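Local coordinates for COG1633: Uncharacterized conserved protein (Magnetospirillum magnetotacticum, PDB 2OH3), which binds metal ions, here zinc, within a rubrerythrin-like helical bundle, at the interface of chains A and B. Numbering follows the deposited sequence. Chains: chain A/B, COG1633: Uncharacterized conserved protein.

The interface of chains A and B. Residues chain A 19, 22-23, 75; chain B 19, 22-23, 75.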
# COMPACT_ATOMS: atom_id res chain seq x y z
N GLU A 19 8.52 -4.95 -1.99
CA GLU A 19 7.21 -5.04 -1.38
C GLU A 19 7.03 -6.40 -0.72
O GLU A 19 6.66 -6.45 0.42
CB GLU A 19 6.10 -4.75 -2.41
CG GLU A 19 4.69 -5.01 -1.90
CD GLU A 19 4.14 -3.93 -0.97
OE1 GLU A 19 4.87 -3.01 -0.56
OE2 GLU A 19 2.92 -3.95 -0.66
N GLU A 22 8.88 -6.83 2.69
CA GLU A 22 8.22 -6.10 3.77
C GLU A 22 6.94 -6.74 4.22
O GLU A 22 6.65 -6.76 5.41
CB GLU A 22 7.84 -4.68 3.33
CG GLU A 22 8.99 -3.74 3.24
CD GLU A 22 8.59 -2.43 2.59
OE1 GLU A 22 7.37 -2.05 2.68
OE2 GLU A 22 9.52 -1.78 2.03
N ARG A 23 6.13 -7.19 3.28
CA ARG A 23 4.81 -7.73 3.62
C ARG A 23 4.90 -9.08 4.34
O ARG A 23 4.12 -9.38 5.26
CB ARG A 23 3.96 -7.93 2.39
CG ARG A 23 3.57 -6.65 1.61
CD ARG A 23 2.52 -5.81 2.27
NE ARG A 23 3.00 -5.17 3.48
CZ ARG A 23 3.96 -4.25 3.56
NH1 ARG A 23 4.59 -3.77 2.51
NH2 ARG A 23 4.28 -3.77 4.75
N ARG A 75 2.42 -2.40 -5.14
CA ARG A 75 1.95 -2.73 -3.78
C ARG A 75 0.99 -3.93 -3.77
O ARG A 75 0.13 -4.07 -4.63
CB ARG A 75 1.26 -1.55 -3.13
CG ARG A 75 2.18 -0.52 -2.58
CD ARG A 75 1.38 0.52 -1.88
NE ARG A 75 2.25 1.40 -1.10
CZ ARG A 75 1.80 2.31 -0.26
NH1 ARG A 75 0.52 2.55 -0.17
NH2 ARG A 75 2.65 3.05 0.42
N GLU B 19 2.23 8.58 4.74
CA GLU B 19 1.53 7.99 3.62
C GLU B 19 0.90 9.08 2.75
O GLU B 19 1.12 9.08 1.57
CB GLU B 19 0.48 6.97 4.10
CG GLU B 19 -0.43 6.45 2.99
CD GLU B 19 0.21 5.39 2.08
OE1 GLU B 19 1.42 5.13 2.17
OE2 GLU B 19 -0.52 4.76 1.27
N GLU B 22 3.43 10.98 0.46
CA GLU B 22 3.86 10.18 -0.67
C GLU B 22 2.79 10.03 -1.73
O GLU B 22 3.10 10.06 -2.91
CB GLU B 22 4.21 8.75 -0.24
CG GLU B 22 5.51 8.64 0.48
CD GLU B 22 5.71 7.26 1.07
OE1 GLU B 22 5.11 6.27 0.52
OE2 GLU B 22 6.48 7.18 2.07
N ARG B 23 1.57 9.79 -1.31
CA ARG B 23 0.49 9.52 -2.27
C ARG B 23 0.09 10.77 -3.06
O ARG B 23 -0.22 10.70 -4.26
CB ARG B 23 -0.75 9.01 -1.56
CG ARG B 23 -0.63 7.64 -0.85
CD ARG B 23 -0.59 6.46 -1.77
NE ARG B 23 0.64 6.40 -2.54
CZ ARG B 23 1.87 6.21 -2.07
NH1 ARG B 23 2.12 6.04 -0.79
NH2 ARG B 23 2.88 6.19 -2.91
N ARG B 75 -1.92 2.57 5.27
CA ARG B 75 -1.85 2.76 3.81
C ARG B 75 -3.20 3.18 3.20
O ARG B 75 -4.25 2.68 3.58
CB ARG B 75 -1.37 1.51 3.10
CG ARG B 75 0.10 1.29 3.16
CD ARG B 75 0.45 0.09 2.35
NE ARG B 75 1.89 -0.00 2.16
CZ ARG B 75 2.46 -0.87 1.35
NH1 ARG B 75 1.75 -1.78 0.75
NH2 ARG B 75 3.78 -0.88 1.23
O HOH W 1 5.76 0.68 2.59
O HOH W 2 5.51 3.13 0.30
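The loop of chain B that carries B:Arg75 reaches across to helix 6-33 of chain A, where it meets A:Glu19, and the two-fold symmetry returns A:Arg75 to B:Glu19 on helix 6-33 of chain B. Arginine suits the loop position because its long chain, extended from CG to NE, carries the charge over to the partner helix. There B:Arg75 meets A:Glu19 tip to tip in an end-on, two-nitrogen grip: NH1 lies 2.8 Å from carboxylate OE2 and NH2 3.0 Å from OE1. Glutamate suits the helix position because its carboxylate offers two coplanar oxygens, spaced to match the two terminal nitrogens of a guanidinium. Both bonds are nearly straight and use the syn lone pairs, and the two planes lie only 9° apart, so the pairing restrains rotation of both groups. A:Glu19 is bent at chi2 (77°), which turns its carboxylate to face the incoming guanidinium.

Between the two salt bridges the arginines stack on each other, NE of A:Arg75 lying 3.3 Å from CZ of B:Arg75. Such like-charged stacking is probably made tolerable by the carboxylate paired with each guanidinium. On the opposite face of B:Arg75, offset toward the rim, sits the guanidinium of A:Arg23, tilted by 54°. NH1 of A:Arg23 hydrogen-bonds to OE1 of A:Glu22 on the same helix at 3.3 Å and more weakly to OE1 of A:Glu19, so this second-shell arginine may steady the acceptor and balance the local acidic charge. The dimer may or may not be the biological one. A:Glu22 makes no direct salt bridge to B:Arg75; a water links them instead. That water lies 2.9 Å from NH2 of B:Arg75 and 3.2 Å from OE1 of A:Glu22.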